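Local coordinates for protein aminoglycoside N(3)-acetyltransferase (Enterobacter cloacae, PDB 6NP3) that acetylates the 3-amino group of 2-deoxystreptamine antibiotics with acetyl-CoA, which probably confers aminoglycoside resistance, and is seen here with gentamicin bound, at residues D21-V32 / F150-G161; P39-I47 / I101-P109. One frame throughout, in Å; residues are numbered along the deposited sequence. Where two conformers were deposited one is given.

Contact 1 of 2, residues D21-V32 / F150-G161; sequences DMVMPHVSLRAV and FLAHAGKILSIG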
loop_
_atom_site.group_PDB
_atom_site.type_symbol
_atom_site.label_atom_id
_atom_site.label_comp_id
_atom_site.label_asym_id
_atom_site.label_seq_id
_atom_site.Cartn_x
_atom_site.Cartn_y
_atom_site.Cartn_z
ATOM N N ASP A 21 -14.094 10.804 2.830
ATOM C CA ASP A 21 -13.422 9.601 3.289
ATOM C C ASP A 21 -11.932 9.626 2.938
ATOM O O ASP A 21 -11.483 10.279 1.994
ATOM C CB ASP A 21 -14.052 8.360 2.647
ATOM C CG ASP A 21 -15.359 7.913 3.297
ATOM O OD1 ASP A 21 -15.787 8.488 4.304
ATOM O OD2 ASP A 21 -15.930 6.915 2.787
ATOM N N MET A 22 -11.196 8.806 3.689
ATOM C CA MET A 22 -9.772 8.523 3.521
ATOM C C MET A 22 -9.713 7.076 3.022
ATOM O O MET A 22 -10.001 6.148 3.790
ATOM C CB MET A 22 -9.112 8.635 4.899
ATOM C CG MET A 22 -7.699 8.054 5.020
ATOM S SD MET A 22 -6.379 9.009 4.321
ATOM C CE MET A 22 -6.293 8.337 2.667
ATOM N N VAL A 23 -9.352 6.874 1.751
ATOM C CA VAL A 23 -9.454 5.565 1.101
ATOM C C VAL A 23 -8.097 5.121 0.563
ATOM O O VAL A 23 -7.402 5.893 -0.111
ATOM C CB VAL A 23 -10.501 5.590 -0.028
ATOM C CG1 VAL A 23 -10.512 4.300 -0.825
ATOM C CG2 VAL A 23 -11.856 5.900 0.545
ATOM N N MET A 24 -7.753 3.850 0.821
ATOM C CA MET A 24 -6.563 3.214 0.263
ATOM C C MET A 24 -7.036 2.115 -0.674
ATOM O O MET A 24 -7.564 1.085 -0.205
ATOM C CB MET A 24 -5.694 2.623 1.371
ATOM C CG MET A 24 -4.441 1.960 0.856
ATOM S SD MET A 24 -3.288 1.644 2.181
ATOM C CE MET A 24 -1.868 1.179 1.231
ATOM N N PRO A 25 -6.862 2.268 -1.976
ATOM C CA PRO A 25 -7.341 1.255 -2.915
ATOM C C PRO A 25 -6.292 0.197 -3.232
ATOM O O PRO A 25 -5.089 0.452 -3.290
ATOM C CB PRO A 25 -7.671 2.082 -4.170
ATOM C CG PRO A 25 -6.605 3.143 -4.155
ATOM C CD PRO A 25 -6.387 3.482 -2.673
ATOM N N HIS A 26 -6.812 -0.989 -3.517
ATOM C CA HIS A 26 -6.046 -2.112 -4.049
ATOM C C HIS A 26 -6.881 -2.612 -5.211
ATOM O O HIS A 26 -8.018 -3.029 -5.008
ATOM C CB HIS A 26 -5.837 -3.243 -3.027
ATOM C CG HIS A 26 -5.004 -2.839 -1.857
ATOM N ND1 HIS A 26 -3.664 -2.563 -1.975
ATOM C CD2 HIS A 26 -5.333 -2.619 -0.565
ATOM C CE1 HIS A 26 -3.194 -2.205 -0.790
ATOM N NE2 HIS A 26 -4.182 -2.235 0.077
ATOM N N VAL A 27 -6.338 -2.577 -6.420
ATOM C CA VAL A 27 -7.160 -2.747 -7.621
ATOM C C VAL A 27 -6.586 -3.819 -8.542
ATOM O O VAL A 27 -5.394 -3.799 -8.868
ATOM C CB VAL A 27 -7.272 -1.420 -8.400
ATOM C CG1 VAL A 27 -8.163 -1.570 -9.641
ATOM C CG2 VAL A 27 -7.751 -0.307 -7.496
ATOM N N SER A 28 -7.455 -4.713 -9.004
ATOM C CA SER A 28 -7.182 -5.558 -10.164
ATOM C C SER A 28 -7.910 -4.969 -11.376
ATOM O O SER A 28 -9.133 -5.093 -11.507
ATOM C CB SER A 28 -7.666 -6.979 -9.907
ATOM O OG SER A 28 -7.658 -7.720 -11.127
ATOM N N LEU A 29 -7.160 -4.336 -12.276
ATOM C CA LEU A 29 -7.801 -3.723 -13.437
ATOM C C LEU A 29 -8.402 -4.765 -14.375
ATOM O O LEU A 29 -9.396 -4.479 -15.052
ATOM C CB LEU A 29 -6.826 -2.805 -14.167
ATOM C CG LEU A 29 -6.498 -1.502 -13.429
ATOM C CD1 LEU A 29 -5.304 -0.799 -14.042
ATOM C CD2 LEU A 29 -7.710 -0.561 -13.402
ATOM N N ARG A 30 -7.837 -5.975 -14.417
ATOM C CA ARG A 30 -8.422 -7.046 -15.223
ATOM C C ARG A 30 -9.822 -7.396 -14.731
ATOM O O ARG A 30 -10.723 -7.669 -15.534
ATOM C CB ARG A 30 -7.506 -8.276 -15.178
ATOM C CG ARG A 30 -7.753 -9.310 -16.282
ATOM C CD ARG A 30 -6.676 -10.401 -16.350
ATOM N NE ARG A 30 -5.403 -10.028 -15.733
ATOM C CZ ARG A 30 -4.448 -9.318 -16.327
ATOM N NH1 ARG A 30 -4.605 -8.882 -17.569
ATOM N NH2 ARG A 30 -3.333 -9.038 -15.666
ATOM N N ALA A 31 -10.027 -7.386 -13.415
ATOM C CA ALA A 31 -11.344 -7.683 -12.879
ATOM C C ALA A 31 -12.321 -6.542 -13.137
ATOM O O ALA A 31 -13.517 -6.780 -13.345
ATOM C CB ALA A 31 -11.260 -7.921 -11.377
ATOM N N VAL A 32 -11.832 -5.301 -13.139
ATOM C CA VAL A 32 -12.707 -4.154 -13.368
ATOM C C VAL A 32 -13.283 -4.181 -14.779
ATOM O O VAL A 32 -14.467 -3.879 -14.989
ATOM C CB VAL A 32 -11.947 -2.845 -13.085
ATOM C CG1 VAL A 32 -12.751 -1.642 -13.556
ATOM C CG2 VAL A 32 -11.611 -2.737 -11.605
ATOM N N PHE A 150 -2.606 6.818 8.291
ATOM C CA PHE A 150 -3.856 6.376 7.666
ATOM C C PHE A 150 -4.762 5.687 8.675
ATOM O O PHE A 150 -5.970 5.916 8.697
ATOM C CB PHE A 150 -3.454 5.434 6.519
ATOM C CG PHE A 150 -4.559 4.634 5.897
ATOM C CD1 PHE A 150 -5.439 5.213 5.026
ATOM C CD2 PHE A 150 -4.652 3.283 6.120
ATOM C CE1 PHE A 150 -6.418 4.487 4.441
ATOM C CE2 PHE A 150 -5.656 2.552 5.504
ATOM C CZ PHE A 150 -6.519 3.167 4.669
ATOM N N LEU A 151 -4.177 4.828 9.518
ATOM C CA LEU A 151 -4.942 4.094 10.505
ATOM C C LEU A 151 -5.466 5.014 11.587
ATOM O O LEU A 151 -6.474 4.693 12.214
ATOM C CB LEU A 151 -4.087 3.032 11.180
ATOM C CG LEU A 151 -3.684 1.877 10.274
ATOM C CD1 LEU A 151 -2.611 1.008 10.906
ATOM C CD2 LEU A 151 -4.867 1.050 9.824
ATOM N N ALA A 152 -4.835 6.161 11.804
ATOM C CA ALA A 152 -5.329 7.166 12.737
ATOM C C ALA A 152 -6.316 8.141 12.095
ATOM O O ALA A 152 -6.860 9.007 12.797
ATOM C CB ALA A 152 -4.135 7.927 13.347
ATOM N N HIS A 153 -6.558 8.024 10.793
ATOM C CA HIS A 153 -7.301 9.000 10.010
ATOM C C HIS A 153 -8.545 8.368 9.411
ATOM O O HIS A 153 -8.972 8.720 8.315
ATOM C CB HIS A 153 -6.403 9.554 8.913
ATOM C CG HIS A 153 -6.843 10.858 8.332
ATOM N ND1 HIS A 153 -7.415 11.881 9.062
ATOM C CD2 HIS A 153 -6.739 11.310 7.065
ATOM C CE1 HIS A 153 -7.632 12.915 8.262
ATOM N NE2 HIS A 153 -7.225 12.594 7.048
ATOM N N ALA A 154 -9.145 7.439 10.152
ATOM C CA ALA A 154 -10.420 6.849 9.771
ATOM C C ALA A 154 -10.300 6.108 8.448
ATOM O O ALA A 154 -11.247 6.042 7.678
ATOM C CB ALA A 154 -11.570 7.870 9.746
ATOM N N GLY A 155 -9.128 5.549 8.163
ATOM C CA GLY A 155 -8.894 4.996 6.847
ATOM C C GLY A 155 -9.834 3.843 6.528
ATOM O O GLY A 155 -10.151 3.009 7.392
ATOM N N LYS A 156 -10.182 3.738 5.244
ATOM C CA LYS A 156 -10.937 2.624 4.689
ATOM C C LYS A 156 -10.101 1.991 3.593
ATOM O O LYS A 156 -9.462 2.694 2.797
ATOM C CB LYS A 156 -12.267 3.071 4.085
ATOM C CG LYS A 156 -13.189 3.740 5.057
ATOM C CD LYS A 156 -14.502 4.094 4.393
ATOM C CE LYS A 156 -15.436 4.847 5.311
ATOM N NZ LYS A 156 -16.788 5.092 4.673
ATOM N N ILE A 157 -10.064 0.666 3.573
ATOM C CA ILE A 157 -9.339 -0.072 2.551
ATOM C C ILE A 157 -10.342 -0.508 1.494
ATOM O O ILE A 157 -11.310 -1.214 1.798
ATOM C CB ILE A 157 -8.599 -1.273 3.152
ATOM C CG1 ILE A 157 -7.548 -0.785 4.162
ATOM C CG2 ILE A 157 -7.939 -2.078 2.040
ATOM C CD1 ILE A 157 -7.060 -1.806 5.139
ATOM N N LEU A 158 -10.111 -0.113 0.245
ATOM C CA LEU A 158 -11.051 -0.353 -0.852
ATOM C C LEU A 158 -10.420 -1.382 -1.783
ATOM O O LEU A 158 -9.508 -1.077 -2.545
ATOM C CB LEU A 158 -11.322 0.957 -1.577
ATOM C CG LEU A 158 -12.096 0.869 -2.886
ATOM C CD1 LEU A 158 -13.429 0.192 -2.695
ATOM C CD2 LEU A 158 -12.274 2.267 -3.468
ATOM N N SER A 159 -10.876 -2.611 -1.664
ATOM C CA SER A 159 -10.347 -3.712 -2.447
ATOM C C SER A 159 -11.274 -3.917 -3.635
ATOM O O SER A 159 -12.446 -4.259 -3.457
ATOM C CB SER A 159 -10.273 -4.990 -1.616
ATOM O OG SER A 159 -9.888 -6.100 -2.428
ATOM N N ILE A 160 -10.743 -3.699 -4.831
ATOM C CA ILE A 160 -11.517 -3.775 -6.063
ATOM C C ILE A 160 -10.976 -4.957 -6.850
ATOM O O ILE A 160 -10.034 -4.822 -7.636
ATOM C CB ILE A 160 -11.442 -2.455 -6.852
ATOM C CG1 ILE A 160 -12.061 -1.336 -6.031
ATOM C CG2 ILE A 160 -12.131 -2.600 -8.194
ATOM C CD1 ILE A 160 -11.824 0.056 -6.610
ATOM N N GLY A 161 -11.597 -6.110 -6.637
ATOM C CA GLY A 161 -11.186 -7.352 -7.246
ATOM C C GLY A 161 -9.857 -7.900 -6.780
ATOM O O GLY A 161 -9.355 -8.858 -7.377
HETATM O O HOH W 1 -17.479 7.475 6.181
HETATM O O HOH W 2 -12.717 7.498 5.790
#
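Asp-21 OD2 accepts a hydrogen bond from Lys-156 NZ at 2.8 Å, as part of a salt bridge, the ammonium arriving from above the carboxylate plane, and also accepts from the backbone N of Arg-18. Beyond CG the lysine chain is fully extended (chi2 -178°, chi3 -177°), which carries NZ out to the acid; a water accepts from NZ and donates to Asp-21 OD1, closing a second path between the charges. This pair lies beside the parallel pairing of strands 22-27 and 156-160, neighbours in the middle of the mixed sheet. Six backbone bonds join the two segments, from Lys-156 N to Met-22 O through to Ser-28 N to Ile-160 O, and the five consecutive bridges from Val-23 with Lys-156 to Val-27 with Ile-160 show an unbroken register. On the face bearing Met-24 and His-26, the Phe-150 ring is held on both sides: Met-24 SD lies over one face, 4.4 Å from the centroid, and Gly-155 CA over the opposite one. Met-22 SD reaches the edge of the same ring and lies 3.6 Å from His-153 CD2; His-153 NE2 is hydrogen-bonded to Asp-127 OD2, of a magnesium-binding residue in this protein. On the other face, Val-23 CG1 packs on Leu-158 CB. The end of the strand and the residue after it supply His-26, Val-27 and Ser-28, which bind CoA and acetyl-CoA in this enzyme, and Ser-28 N-caps helix 29-32 through a weak bond from Ala-31 N to OG. Just past that cap, the methyls Val-32 CG2 and Ile-160 CG2 press together at 3.5 Å, tighter than usual carbon contact.

Contact 2 of 2, residues P39-I47 / I101-P109; sequences PQTLVDALI and INEFIRTYP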
loop_
_atom_site.group_PDB
_atom_site.type_symbol
_atom_site.label_atom_id
_atom_site.label_comp_id
_atom_site.label_asym_id
_atom_site.label_seq_id
_atom_site.Cartn_x
_atom_site.Cartn_y
_atom_site.Cartn_z
ATOM N N PRO A 39 -7.456 3.279 -17.265
ATOM C CA PRO A 39 -7.372 3.358 -15.792
ATOM C C PRO A 39 -7.646 4.728 -15.216
ATOM O O PRO A 39 -8.162 4.826 -14.092
ATOM C CB PRO A 39 -5.940 2.900 -15.503
ATOM C CG PRO A 39 -5.636 1.935 -16.633
ATOM C CD PRO A 39 -6.305 2.559 -17.846
ATOM N N GLN A 40 -7.342 5.793 -15.959
ATOM C CA GLN A 40 -7.612 7.131 -15.441
ATOM C C GLN A 40 -9.082 7.303 -15.081
ATOM O O GLN A 40 -9.416 8.105 -14.203
ATOM C CB GLN A 40 -7.241 8.192 -16.475
ATOM C CG GLN A 40 -7.348 9.596 -15.908
ATOM C CD GLN A 40 -6.294 9.843 -14.841
ATOM O OE1 GLN A 40 -5.133 9.448 -14.990
ATOM N NE2 GLN A 40 -6.687 10.498 -13.764
ATOM N N THR A 41 -9.979 6.608 -15.791
ATOM C CA THR A 41 -11.408 6.691 -15.478
ATOM C C THR A 41 -11.679 6.308 -14.030
ATOM O O THR A 41 -12.458 6.968 -13.332
ATOM C CB THR A 41 -12.205 5.799 -16.435
ATOM O OG1 THR A 41 -11.974 6.245 -17.779
ATOM C CG2 THR A 41 -13.701 5.839 -16.125
ATOM N N LEU A 42 -11.038 5.244 -13.558
ATOM C CA LEU A 42 -11.222 4.822 -12.179
ATOM C C LEU A 42 -10.514 5.739 -11.200
ATOM O O LEU A 42 -11.053 5.997 -10.122
ATOM C CB LEU A 42 -10.759 3.385 -12.026
ATOM C CG LEU A 42 -10.882 2.800 -10.623
ATOM C CD1 LEU A 42 -12.247 2.881 -10.051
ATOM C CD2 LEU A 42 -10.430 1.328 -10.683
ATOM N N VAL A 43 -9.325 6.240 -11.533
ATOM C CA VAL A 43 -8.695 7.247 -10.680
ATOM C C VAL A 43 -9.620 8.455 -10.518
ATOM O O VAL A 43 -9.846 8.952 -9.406
ATOM C CB VAL A 43 -7.326 7.652 -11.259
ATOM C CG1 VAL A 43 -6.726 8.792 -10.480
ATOM C CG2 VAL A 43 -6.385 6.491 -11.272
ATOM N N ASP A 44 -10.155 8.964 -11.638
ATOM C CA ASP A 44 -11.069 10.105 -11.575
ATOM C C ASP A 44 -12.294 9.782 -10.740
ATOM O O ASP A 44 -12.795 10.629 -9.993
ATOM C CB ASP A 44 -11.505 10.539 -12.981
ATOM C CG ASP A 44 -10.367 11.086 -13.815
ATOM O OD1 ASP A 44 -9.347 11.543 -13.261
ATOM O OD2 ASP A 44 -10.516 11.104 -15.056
ATOM N N ALA A 45 -12.822 8.574 -10.886
ATOM C CA ALA A 45 -13.999 8.197 -10.114
ATOM C C ALA A 45 -13.693 8.146 -8.618
ATOM O O ALA A 45 -14.510 8.584 -7.803
ATOM C CB ALA A 45 -14.496 6.834 -10.581
ATOM N N LEU A 46 -12.532 7.606 -8.237
ATOM C CA LEU A 46 -12.154 7.567 -6.828
ATOM C C LEU A 46 -12.040 8.968 -6.242
ATOM O O LEU A 46 -12.507 9.230 -5.125
ATOM C CB LEU A 46 -10.828 6.821 -6.672
ATOM C CG LEU A 46 -10.793 5.335 -7.024
ATOM C CD1 LEU A 46 -9.374 4.833 -7.121
ATOM C CD2 LEU A 46 -11.581 4.577 -5.963
ATOM N N ILE A 47 -11.397 9.871 -6.978
ATOM C CA ILE A 47 -11.236 11.242 -6.529
ATOM C C ILE A 47 -12.585 11.918 -6.386
ATOM O O ILE A 47 -12.831 12.633 -5.410
ATOM C CB ILE A 47 -10.301 11.981 -7.504
ATOM C CG1 ILE A 47 -8.891 11.398 -7.407
ATOM C CG2 ILE A 47 -10.299 13.474 -7.250
ATOM C CD1 ILE A 47 -7.948 11.893 -8.467
ATOM N N ILE A 101 -2.750 0.675 -11.852
ATOM C CA ILE A 101 -3.391 1.943 -11.547
ATOM C C ILE A 101 -2.443 2.875 -10.811
ATOM O O ILE A 101 -2.628 4.097 -10.840
ATOM C CB ILE A 101 -4.686 1.697 -10.750
ATOM C CG1 ILE A 101 -5.597 2.917 -10.897
ATOM C CG2 ILE A 101 -4.401 1.435 -9.270
ATOM C CD1 ILE A 101 -6.937 2.768 -10.241
ATOM N N ASN A 102 -1.429 2.337 -10.130
ATOM C CA ASN A 102 -0.653 3.179 -9.228
ATOM C C ASN A 102 0.161 4.223 -9.970
ATOM O O ASN A 102 0.385 5.315 -9.441
ATOM C CB ASN A 102 0.194 2.308 -8.308
ATOM C CG ASN A 102 -0.628 1.669 -7.243
ATOM O OD1 ASN A 102 -1.625 2.241 -6.792
ATOM N ND2 ASN A 102 -0.214 0.490 -6.805
ATOM N N GLU A 103 0.613 3.925 -11.181
ATOM C CA GLU A 103 1.334 4.943 -11.937
ATOM C C GLU A 103 0.418 6.097 -12.320
ATOM O O GLU A 103 0.872 7.242 -12.376
ATOM C CB GLU A 103 2.006 4.287 -13.147
ATOM C CG GLU A 103 2.781 5.228 -14.061
ATOM C CD GLU A 103 4.035 5.807 -13.430
ATOM O OE1 GLU A 103 4.771 6.537 -14.141
ATOM O OE2 GLU A 103 4.312 5.550 -12.229
ATOM N N PHE A 104 -0.869 5.816 -12.553
ATOM C CA PHE A 104 -1.833 6.877 -12.818
ATOM C C PHE A 104 -2.095 7.688 -11.559
ATOM O O PHE A 104 -2.206 8.913 -11.619
ATOM C CB PHE A 104 -3.146 6.295 -13.350
ATOM C CG PHE A 104 -3.024 5.671 -14.708
ATOM C CD1 PHE A 104 -2.591 4.368 -14.850
ATOM C CD2 PHE A 104 -3.312 6.399 -15.850
ATOM C CE1 PHE A 104 -2.450 3.795 -16.103
ATOM C CE2 PHE A 104 -3.186 5.833 -17.100
ATOM C CZ PHE A 104 -2.757 4.537 -17.234
ATOM N N ILE A 105 -2.213 7.030 -10.404
ATOM C CA ILE A 105 -2.387 7.771 -9.157
ATOM C C ILE A 105 -1.203 8.699 -8.910
ATOM O O ILE A 105 -1.357 9.892 -8.617
ATOM C CB ILE A 105 -2.607 6.790 -7.986
ATOM C CG1 ILE A 105 -3.938 6.043 -8.157
ATOM C CG2 ILE A 105 -2.572 7.540 -6.661
ATOM C CD1 ILE A 105 -4.221 4.999 -7.086
ATOM N N ARG A 106 0.006 8.157 -8.981
ATOM C CA ARG A 106 1.145 8.946 -8.547
ATOM C C ARG A 106 1.440 10.121 -9.477
ATOM O O ARG A 106 2.009 11.117 -9.028
ATOM C CB ARG A 106 2.372 8.058 -8.330
ATOM C CG ARG A 106 3.089 7.631 -9.582
ATOM C CD ARG A 106 4.342 8.462 -9.826
ATOM N NE ARG A 106 4.978 8.074 -11.075
ATOM C CZ ARG A 106 5.825 8.837 -11.744
ATOM N NH1 ARG A 106 6.219 9.985 -11.222
ATOM N NH2 ARG A 106 6.320 8.413 -12.897
ATOM N N THR A 107 1.064 10.039 -10.755
ATOM C CA THR A 107 1.241 11.155 -11.685
ATOM C C THR A 107 0.076 12.143 -11.692
ATOM O O THR A 107 0.104 13.119 -12.455
ATOM C CB THR A 107 1.488 10.632 -13.113
ATOM O OG1 THR A 107 0.411 9.786 -13.519
ATOM C CG2 THR A 107 2.815 9.892 -13.194
ATOM N N TYR A 108 -0.945 11.924 -10.882
ATOM C CA TYR A 108 -2.063 12.854 -10.844
ATOM C C TYR A 108 -1.583 14.215 -10.353
ATOM O O TYR A 108 -0.789 14.303 -9.408
ATOM C CB TYR A 108 -3.133 12.322 -9.899
ATOM C CG TYR A 108 -4.435 13.055 -10.010
ATOM C CD1 TYR A 108 -5.291 12.785 -11.065
ATOM C CD2 TYR A 108 -4.805 14.017 -9.077
ATOM C CE1 TYR A 108 -6.479 13.449 -11.202
ATOM C CE2 TYR A 108 -6.008 14.687 -9.205
ATOM C CZ TYR A 108 -6.831 14.384 -10.269
ATOM O OH TYR A 108 -8.029 15.040 -10.411
ATOM N N PRO A 109 -2.040 15.309 -10.955
ATOM C CA PRO A 109 -1.561 16.619 -10.506
ATOM C C PRO A 109 -1.851 16.855 -9.031
ATOM O O PRO A 109 -2.959 16.641 -8.551
ATOM C CB PRO A 109 -2.318 17.602 -11.404
ATOM C CG PRO A 109 -2.692 16.803 -12.601
ATOM C CD PRO A 109 -2.965 15.413 -12.093
HETATM O O HOH W 3 -3.302 10.696 -13.438
HETATM O O HOH W 4 -9.962 13.835 -11.762
#
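Pro-39 lays CB over one face of the Phe-104 ring, 3.8 Å from its centroid and 18° off the normal, a CH-pi contact. Gln-40 follows with its amide turned to two rings: OE1 lies at the edge of Phe-104, and NE2 at the edge of Tyr-108, 3.8 Å from CD1. A bend at chi2 (68°) turns the amide along its own helix toward Asp-44, where NE2 donates to Asp-44 OD1 at 2.9 Å, while a water links OE1 to Phe-104 O. Leu-42 CD2 meets the Ile-101 methyl CD1. Val-43 CG2 touches three residues: Ile-101 CG1 at 3.7 Å, Phe-104 CB and Ile-105 CG1. Asp-44 OD1 is joined to Tyr-108 OH through a second water. One turn beyond Val-43, Ile-47 sets CD1 over the Tyr-108 ring, 3.4 Å from the centroid, with Pro-109 CD on the opposite face. No direct hydrogen bond crosses this interface, so apolar packing and the two water bridges join the two segments. The axes of helix 39-47 and helix 101-106 cross at -55° and approach to 9.3 Å. Around them, Leu-46 and Ile-47 rest on Ile-56 of strand 55-59, Ile-105 and Tyr-108 reach Ile-124 of strand 121-124, and helix 5-15 covers Thr-41 and Ala-45.

In the fold
From the N terminus, the chain passes helix 5-15 and enters strand 22-27, the first half of contact 1; helix 29-32 then leads on to helix 39-50. Contact 2 closes a loop of 53 residues when helix 101-106 returns to that helix, and this loop is nested inside the 117-residue loop that contact 1 closes with strand 156-160. Contact 1 thus joins strands within the central sheet, whereas contact 2 pairs two helices against one face of it. Their centres lie 13 Å apart and they touch directly: Leu-158 CD2 meets Leu-46 CD2 at 3.5 Å, and Leu-29, of the CoA site, packs against both Pro-39 and Ile-101.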